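Local coordinates for immune protein (Enterobacter cloacae, PDB 6D7Y) that binds the toxic C-terminal tip of the contact-dependent growth inhibition protein CdiA and, as its immunity protein, probably neutralises it, at residues 22-27 with 96-101; 72-75 with 79-82; 106-111 with 143-148. All coordinates share one frame; numbering follows the deposited sequence. Where two conformers were deposited one is given.

Interaction 1. Residues 22-27 with 96-101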
loop_
_atom_site.group_PDB
_atom_site.type_symbol
_atom_site.label_atom_id
_atom_site.label_comp_id
_atom_site.label_asym_id
_atom_site.label_seq_id
_atom_site.Cartn_x
_atom_site.Cartn_y
_atom_site.Cartn_z
ATOM N N LYS B 22 -3.480 7.382 -7.213
ATOM C CA LYS B 22 -3.527 8.856 -7.109
ATOM C C LYS B 22 -4.041 9.263 -5.736
ATOM O O LYS B 22 -3.574 10.231 -5.161
ATOM C CB LYS B 22 -4.411 9.480 -8.207
ATOM C CG LYS B 22 -3.892 9.332 -9.634
ATOM C CD LYS B 22 -2.536 9.986 -9.864
ATOM C CE LYS B 22 -2.549 11.497 -9.670
ATOM N NZ LYS B 22 -1.175 12.058 -9.855
ATOM N N GLU B 23 -5.019 8.518 -5.234
ATOM C CA GLU B 23 -5.592 8.735 -3.902
ATOM C C GLU B 23 -4.501 8.599 -2.825
ATOM O O GLU B 23 -4.350 9.471 -1.961
ATOM C CB GLU B 23 -6.747 7.733 -3.689
ATOM C CG GLU B 23 -7.200 7.497 -2.255
ATOM C CD GLU B 23 -7.649 8.753 -1.543
ATOM O OE1 GLU B 23 -8.062 9.717 -2.223
ATOM O OE2 GLU B 23 -7.616 8.767 -0.290
ATOM N N ILE B 24 -3.738 7.506 -2.894
ATOM C CA ILE B 24 -2.631 7.280 -1.967
ATOM C C ILE B 24 -1.535 8.340 -2.188
ATOM O O ILE B 24 -1.035 8.904 -1.224
ATOM C CB ILE B 24 -2.027 5.872 -2.139
ATOM C CG1 ILE B 24 -3.087 4.789 -1.873
ATOM C CG2 ILE B 24 -0.849 5.667 -1.186
ATOM C CD1 ILE B 24 -2.587 3.387 -2.162
ATOM N N GLU B 25 -1.174 8.606 -3.446
ATOM C CA GLU B 25 -0.120 9.604 -3.753
ATOM C C GLU B 25 -0.427 11.005 -3.200
ATOM O O GLU B 25 0.488 11.745 -2.807
ATOM C CB GLU B 25 0.127 9.730 -5.268
ATOM C CG GLU B 25 1.252 10.729 -5.634
ATOM C CD GLU B 25 1.411 10.988 -7.125
ATOM O OE1 GLU B 25 2.373 11.700 -7.494
ATOM O OE2 GLU B 25 0.579 10.511 -7.922
ATOM N N SER B 26 -1.704 11.373 -3.188
ATOM C CA SER B 26 -2.112 12.708 -2.705
ATOM C C SER B 26 -1.932 12.941 -1.199
ATOM O O SER B 26 -1.944 14.091 -0.744
ATOM C CB SER B 26 -3.568 12.995 -3.088
ATOM O OG SER B 26 -4.421 12.043 -2.500
ATOM N N LYS B 27 -1.781 11.865 -0.433
ATOM C CA LYS B 27 -1.600 11.988 1.015
ATOM C C LYS B 27 -0.109 12.099 1.388
ATOM O O LYS B 27 0.232 12.239 2.566
ATOM C CB LYS B 27 -2.315 10.832 1.734
ATOM C CG LYS B 27 -3.780 10.720 1.297
ATOM C CD LYS B 27 -4.576 9.632 2.019
ATOM C CE LYS B 27 -5.074 10.064 3.393
ATOM N NZ LYS B 27 -3.995 10.457 4.325
ATOM N N VAL B 96 -1.851 -3.706 -3.613
ATOM C CA VAL B 96 -1.157 -2.448 -3.384
ATOM C C VAL B 96 -0.762 -2.508 -1.914
ATOM O O VAL B 96 -1.607 -2.699 -1.055
ATOM C CB VAL B 96 -2.048 -1.236 -3.683
ATOM C CG1 VAL B 96 -1.351 0.053 -3.301
ATOM C CG2 VAL B 96 -2.460 -1.231 -5.161
ATOM N N GLY B 97 0.532 -2.382 -1.603
ATOM C CA GLY B 97 0.950 -2.460 -0.238
ATOM C C GLY B 97 1.822 -1.307 0.148
ATOM O O GLY B 97 2.471 -0.733 -0.710
ATOM N N LEU B 98 1.769 -0.959 1.429
ATOM C CA LEU B 98 2.583 0.117 2.021
ATOM C C LEU B 98 3.392 -0.459 3.167
ATOM O O LEU B 98 2.808 -0.949 4.141
ATOM C CB LEU B 98 1.714 1.260 2.546
ATOM C CG LEU B 98 1.042 2.190 1.525
ATOM C CD1 LEU B 98 -0.049 1.484 0.734
ATOM C CD2 LEU B 98 0.436 3.386 2.249
ATOM N N CYS B 99 4.732 -0.344 3.104
ATOM C CA CYS B 99 5.606 -0.897 4.149
ATOM C C CYS B 99 6.341 0.272 4.783
ATOM O O CYS B 99 6.789 1.161 4.054
ATOM C CB CYS B 99 6.647 -1.845 3.544
ATOM S SG CYS B 99 5.935 -3.211 2.603
ATOM N N PHE B 100 6.452 0.252 6.108
ATOM C CA PHE B 100 7.098 1.317 6.899
ATOM C C PHE B 100 7.597 0.803 8.246
ATOM O O PHE B 100 7.006 -0.099 8.837
ATOM C CB PHE B 100 6.108 2.460 7.135
ATOM C CG PHE B 100 4.818 2.017 7.781
ATOM C CD1 PHE B 100 3.773 1.554 7.009
ATOM C CD2 PHE B 100 4.659 2.069 9.161
ATOM C CE1 PHE B 100 2.584 1.139 7.599
ATOM C CE2 PHE B 100 3.488 1.668 9.760
ATOM C CZ PHE B 100 2.446 1.186 8.990
ATOM N N TYR B 101 8.716 1.346 8.734
ATOM C CA TYR B 101 9.206 0.927 10.036
ATOM C C TYR B 101 8.542 1.731 11.148
ATOM O O TYR B 101 8.099 2.868 10.926
ATOM C CB TYR B 101 10.751 1.103 10.149
ATOM C CG TYR B 101 11.536 0.117 9.331
ATOM C CD1 TYR B 101 11.854 0.374 8.002
ATOM C CD2 TYR B 101 11.970 -1.085 9.881
ATOM C CE1 TYR B 101 12.583 -0.545 7.243
ATOM C CE2 TYR B 101 12.689 -2.003 9.140
ATOM C CZ TYR B 101 12.985 -1.740 7.820
ATOM O OH TYR B 101 13.713 -2.652 7.083
#
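Ile24 reaches from the helical segment down to the strand and touches Val96 and Leu98 with a single methyl group, its CD1. CG1 stands beside the backbone N, opposite the carbonyl carbon (chi1 -60°), and the extended second torsion (chi2 174°) carries CD1 straight out towards the sheet. There CD1 lies 3.7 Å from CG1 of Val96, the branch turned away from that residue's own backbone N (chi1 174°). The two side chains run past one another in opposite directions, meeting methyl to methyl. The same Ile24 CD1 is 4.3 Å from Leu98 CD1, a looser touch. The contact is small and wholly apolar, which suits a backbone separation of 9.7 Å between the CA atoms of Ile24 and Leu98.

Away from this buried methyl, Lys22 NZ forms a salt bridge of 3.0 Å with Glu25 OE2, approaching from above the carboxylate plane, and Ser26 OG donates to Glu23 O over 2.6 Å.

Helix 17-25 thus lies over the sheet, with Phe9 of strand 3-10 also under Ile24. Val96 and Leu98 on strand 93-102 pack against Leu85 of strand 78-90, and Phe115 of helix 105-126 touches Leu98.

Interaction 2. Residues 72-75 with 79-82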
loop_
_atom_site.group_PDB
_atom_site.type_symbol
_atom_site.label_atom_id
_atom_site.label_comp_id
_atom_site.label_asym_id
_atom_site.label_seq_id
_atom_site.Cartn_x
_atom_site.Cartn_y
_atom_site.Cartn_z
ATOM N N PHE B 72 3.986 10.726 4.250
ATOM C CA PHE B 72 2.662 10.154 4.023
ATOM C C PHE B 72 1.777 10.374 5.244
ATOM O O PHE B 72 2.095 9.880 6.311
ATOM C CB PHE B 72 2.768 8.652 3.743
ATOM C CG PHE B 72 1.444 8.010 3.471
ATOM C CD1 PHE B 72 0.875 8.087 2.208
ATOM C CD2 PHE B 72 0.739 7.366 4.484
ATOM C CE1 PHE B 72 -0.361 7.519 1.947
ATOM C CE2 PHE B 72 -0.498 6.792 4.224
ATOM C CZ PHE B 72 -1.048 6.868 2.958
ATOM N N SER B 73 0.684 11.125 5.089
ATOM C CA SER B 73 -0.229 11.382 6.208
ATOM C C SER B 73 -1.303 10.310 6.161
ATOM O O SER B 73 -1.938 10.118 5.130
ATOM C CB SER B 73 -0.854 12.775 6.112
ATOM O OG SER B 73 -1.612 12.910 4.925
ATOM N N VAL B 74 -1.502 9.614 7.267
ATOM C CA VAL B 74 -2.474 8.527 7.306
ATOM C C VAL B 74 -3.872 9.062 7.629
ATOM O O VAL B 74 -4.780 9.017 6.785
ATOM C CB VAL B 74 -2.050 7.450 8.330
ATOM C CG1 VAL B 74 -2.942 6.222 8.227
ATOM C CG2 VAL B 74 -0.597 7.052 8.095
ATOM N N LYS B 75 -4.023 9.598 8.834
ATOM C CA LYS B 75 -5.307 10.097 9.295
ATOM C C LYS B 75 -5.056 11.026 10.468
ATOM O O LYS B 75 -4.034 10.902 11.144
ATOM C CB LYS B 75 -6.133 8.907 9.786
ATOM C CG LYS B 75 -7.620 9.123 10.045
ATOM C CD LYS B 75 -8.466 9.063 8.787
ATOM C CE LYS B 75 -9.939 8.971 9.165
ATOM N NZ LYS B 75 -10.812 8.702 7.991
ATOM N N LYS B 79 1.724 11.394 10.516
ATOM C CA LYS B 79 2.440 11.294 9.252
ATOM C C LYS B 79 3.697 10.419 9.381
ATOM O O LYS B 79 4.488 10.583 10.310
ATOM C CB LYS B 79 2.812 12.726 8.844
ATOM C CG LYS B 79 3.100 12.981 7.374
ATOM C CD LYS B 79 3.260 14.482 7.152
ATOM C CE LYS B 79 3.267 14.873 5.683
ATOM N NZ LYS B 79 3.330 16.353 5.489
ATOM N N LEU B 80 3.867 9.492 8.443
ATOM C CA LEU B 80 5.015 8.580 8.440
ATOM C C LEU B 80 6.131 9.216 7.601
ATOM O O LEU B 80 5.868 9.648 6.470
ATOM C CB LEU B 80 4.603 7.249 7.822
ATOM C CG LEU B 80 3.324 6.644 8.412
ATOM C CD1 LEU B 80 2.952 5.356 7.690
ATOM C CD2 LEU B 80 3.468 6.403 9.909
ATOM N N PRO B 81 7.371 9.274 8.133
ATOM C CA PRO B 81 8.485 9.867 7.351
ATOM C C PRO B 81 8.766 9.206 5.987
ATOM O O PRO B 81 8.893 9.941 4.994
ATOM C CB PRO B 81 9.697 9.706 8.275
ATOM C CG PRO B 81 9.126 9.621 9.649
ATOM C CD PRO B 81 7.785 8.946 9.512
ATOM N N VAL B 82 8.865 7.859 5.928
ATOM C CA VAL B 82 9.132 7.178 4.643
ATOM C C VAL B 82 8.357 5.857 4.501
ATOM O O VAL B 82 8.437 5.001 5.375
ATOM C CB VAL B 82 10.631 6.854 4.444
ATOM C CG1 VAL B 82 10.856 6.303 3.034
ATOM C CG2 VAL B 82 11.507 8.090 4.668
#
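Leu80 and Val74 meet because each holds a branch beside its own backbone N. In Leu80 it is CG, set opposite the carbonyl carbon (chi1 -50°); in Val74 it is CG2, while CG1 takes the position opposite N (chi1 -172°). Val74 CG2 consequently comes within 4.0 Å of Leu80 CD1, the two side chains crossing at a slant. Leu80 CD1 also approaches the Phe72 ring, 4.4 Å from its CD2, so this one methyl serves both partners.

The backbones are tied by a reciprocal pair of bonds between Phe72 and Leu80. Leu80 N donates to Phe72 O at 2.8 Å, the shorter of the two, and Phe72 N donates to Leu80 O at 3.1 Å. Phe72 O takes a further CA-H contact from Lys79 CA at 3.3 Å.

Ser73 and Lys79 form the next, non-hydrogen-bonded pair, on the other face from Phe72 and Leu80. The CG of Lys79 lies 3.4 Å from Phe72 O and, more loosely, 4.2 Å from Ser73 CB. Beyond CG the chain is extended and carries the ammonium to a salt bridge with Asp29, while Ser73 OG is bonded to Lys27 O.

On the face of Phe72 and Leu80, Phe115 of helix 105-126 packs against Phe72, Val74 and Leu80. This is the turn end of an antiparallel beta hairpin made by strands 63-75 and 78-90, with Phe72 and Leu80 buried beneath helix 105-126 and Ser73 and Lys79 on the other face.

Interaction 3. Residues 106-111 with 143-148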
loop_
_atom_site.group_PDB
_atom_site.type_symbol
_atom_site.label_atom_id
_atom_site.label_comp_id
_atom_site.label_asym_id
_atom_site.label_seq_id
_atom_site.Cartn_x
_atom_site.Cartn_y
_atom_site.Cartn_z
ATOM N N ASN B 106 3.619 -0.438 20.313
ATOM C CA ASN B 106 2.591 0.456 20.829
ATOM C C ASN B 106 2.296 1.587 19.846
ATOM O O ASN B 106 1.133 1.840 19.539
ATOM C CB ASN B 106 3.000 0.986 22.211
ATOM C CG ASN B 106 3.167 -0.137 23.231
ATOM O OD1 ASN B 106 2.528 -1.191 23.126
ATOM N ND2 ASN B 106 4.031 0.085 24.226
ATOM N N SER B 107 3.343 2.219 19.308
ATOM C CA SER B 107 3.168 3.307 18.333
ATOM C C SER B 107 2.629 2.737 17.015
ATOM O O SER B 107 1.747 3.338 16.402
ATOM C CB SER B 107 4.458 4.119 18.144
ATOM O OG SER B 107 5.538 3.292 17.755
ATOM N N ALA B 108 3.120 1.556 16.611
ATOM C CA ALA B 108 2.617 0.892 15.407
ATOM C C ALA B 108 1.114 0.648 15.511
ATOM O O ALA B 108 0.375 0.869 14.551
ATOM C CB ALA B 108 3.337 -0.441 15.208
ATOM N N GLY B 109 0.663 0.196 16.677
ATOM C CA GLY B 109 -0.756 -0.089 16.903
ATOM C C GLY B 109 -1.648 1.104 16.683
ATOM O O GLY B 109 -2.762 0.972 16.182
ATOM N N LYS B 110 -1.167 2.288 17.054
ATOM C CA LYS B 110 -1.944 3.525 16.872
ATOM C C LYS B 110 -2.075 3.856 15.393
ATOM O O LYS B 110 -3.175 4.179 14.921
ATOM C CB LYS B 110 -1.309 4.667 17.667
ATOM C CG LYS B 110 -1.369 4.423 19.164
ATOM C CD LYS B 110 -0.663 5.520 19.954
ATOM C CE LYS B 110 -0.818 5.307 21.454
ATOM N NZ LYS B 110 0.000 6.291 22.214
ATOM N N VAL B 111 -0.967 3.711 14.662
ATOM C CA VAL B 111 -0.922 3.937 13.209
ATOM C C VAL B 111 -1.819 2.924 12.497
ATOM O O VAL B 111 -2.562 3.263 11.560
ATOM C CB VAL B 111 0.532 3.821 12.689
ATOM C CG1 VAL B 111 0.589 3.843 11.165
ATOM C CG2 VAL B 111 1.377 4.939 13.274
ATOM N N THR B 143 0.153 -12.184 13.306
ATOM C CA THR B 143 0.739 -10.906 13.690
ATOM C C THR B 143 0.033 -9.681 13.098
ATOM O O THR B 143 0.616 -8.591 12.998
ATOM C CB THR B 143 2.282 -10.868 13.464
ATOM O OG1 THR B 143 2.597 -11.264 12.126
ATOM C CG2 THR B 143 2.977 -11.790 14.418
ATOM N N ARG B 144 -1.236 -9.825 12.728
ATOM C CA ARG B 144 -1.993 -8.695 12.259
ATOM C C ARG B 144 -2.571 -7.859 13.401
ATOM O O ARG B 144 -2.809 -8.353 14.514
ATOM C CB ARG B 144 -3.165 -9.121 11.365
ATOM C CG ARG B 144 -2.761 -9.669 10.018
ATOM C CD ARG B 144 -3.995 -10.024 9.178
ATOM N NE ARG B 144 -3.617 -10.712 7.957
ATOM C CZ ARG B 144 -4.487 -11.246 7.100
ATOM N NH1 ARG B 144 -4.043 -11.913 6.048
ATOM N NH2 ARG B 144 -5.793 -11.149 7.321
ATOM N N PHE B 145 -2.778 -6.588 13.089
ATOM C CA PHE B 145 -3.456 -5.611 13.968
ATOM C C PHE B 145 -4.916 -5.514 13.530
ATOM O O PHE B 145 -5.797 -5.169 14.339
ATOM C CB PHE B 145 -2.818 -4.241 13.927
ATOM C CG PHE B 145 -1.524 -4.158 14.669
ATOM C CD1 PHE B 145 -0.326 -4.529 14.059
ATOM C CD2 PHE B 145 -1.493 -3.703 15.972
ATOM C CE1 PHE B 145 0.878 -4.450 14.742
ATOM C CE2 PHE B 145 -0.280 -3.610 16.661
ATOM C CZ PHE B 145 0.893 -3.973 16.046
ATOM N N PHE B 146 -5.174 -5.759 12.257
ATOM C CA PHE B 146 -6.560 -5.759 11.777
ATOM C C PHE B 146 -6.735 -6.474 10.440
ATOM O O PHE B 146 -5.804 -6.619 9.672
ATOM C CB PHE B 146 -7.102 -4.297 11.639
ATOM C CG PHE B 146 -6.443 -3.508 10.552
ATOM C CD1 PHE B 146 -5.280 -2.785 10.807
ATOM C CD2 PHE B 146 -6.949 -3.520 9.258
ATOM C CE1 PHE B 146 -4.662 -2.059 9.796
ATOM C CE2 PHE B 146 -6.329 -2.808 8.244
ATOM C CZ PHE B 146 -5.174 -2.078 8.510
ATOM N N THR B 147 -7.972 -6.924 10.177
ATOM C CA THR B 147 -8.315 -7.503 8.903
ATOM C C THR B 147 -9.706 -6.941 8.626
ATOM O O THR B 147 -10.622 -7.148 9.418
ATOM C CB THR B 147 -8.400 -9.032 8.897
ATOM O OG1 THR B 147 -7.153 -9.582 9.282
ATOM C CG2 THR B 147 -8.761 -9.528 7.482
ATOM N N ASN B 148 -9.840 -6.210 7.526
ATOM C CA ASN B 148 -11.100 -5.553 7.163
ATOM C C ASN B 148 -11.637 -4.737 8.344
ATOM O O ASN B 148 -10.894 -3.943 8.909
ATOM C CB ASN B 148 -12.104 -6.581 6.635
ATOM C CG ASN B 148 -11.627 -7.229 5.367
ATOM O OD1 ASN B 148 -10.948 -6.591 4.561
ATOM N ND2 ASN B 148 -12.003 -8.486 5.152
#
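The Phe145 ring meets the Gly109 backbone obliquely, where the helix has no side chain to hold it off. The closest approach is 3.6 Å, from Phe145 CE2 to Gly109 CA, and the neighbouring ring atom CD2 stands 3.8 Å from the same CA. Phe145 CE2 is also 3.9 Å from Gly109 N, so CE2 is near both the CA and the N of Gly109. At the far corner of the ring, Phe145 CZ reaches Ala108 CB at 4.4 Å, again from an oblique direction. The ring is sent towards the helix by a first torsion that places CG beside the backbone N and opposite the carbonyl carbon (chi1 -75°). With no side chain at Gly109, the ring meets the helix backbone directly, and the CA atoms of Gly109 and Phe145 are 6.8 Å apart.

Next along the chain, Phe146 also directs its CB towards the helix but meets it further on, at Met112, Gln116 and Met119. Arg144 lies on the opposite side of the strand segment from this packing. Its NH2 donates to Thr147 OG1 over 2.9 Å at 162°, with the hydroxyl oxygen at the edge of the guanidinium and nearly in its plane, which would restrain the rotation of that group. Its NE and NH1 are held by the carbonyls of Ala138 and Ser139.

Phe145 and Phe146 both stand opposite Gly133 of strand 130-135, the definition of a classic beta bulge. The extra residue allows two successive phenylalanines to be turned to the same side, towards helix 105-126 where it covers the antiparallel sheet.

In the fold
The three contacts lie on one antiparallel sheet and the helices packed on it. Interactions 1 and 2 are the nearest pair, with centres about 9 Å apart, and they are joined directly: Lys27 O lies 2.8 Å from Ser73 N and Lys27 NZ 3.0 Å from Val74 O, both probable hydrogen bonds. Phe100, from the strand of interaction 1, packs its CG 3.8 Å from Leu80 CD1. Interaction 3 is more remote, its centre about 16 Å from that of interaction 1 and about 15 Å from that of interaction 2. Val111 bridges the gap, its CG1 lying 3.9 Å from Phe100 CE2 and 4.1 Å from Leu80 CD2.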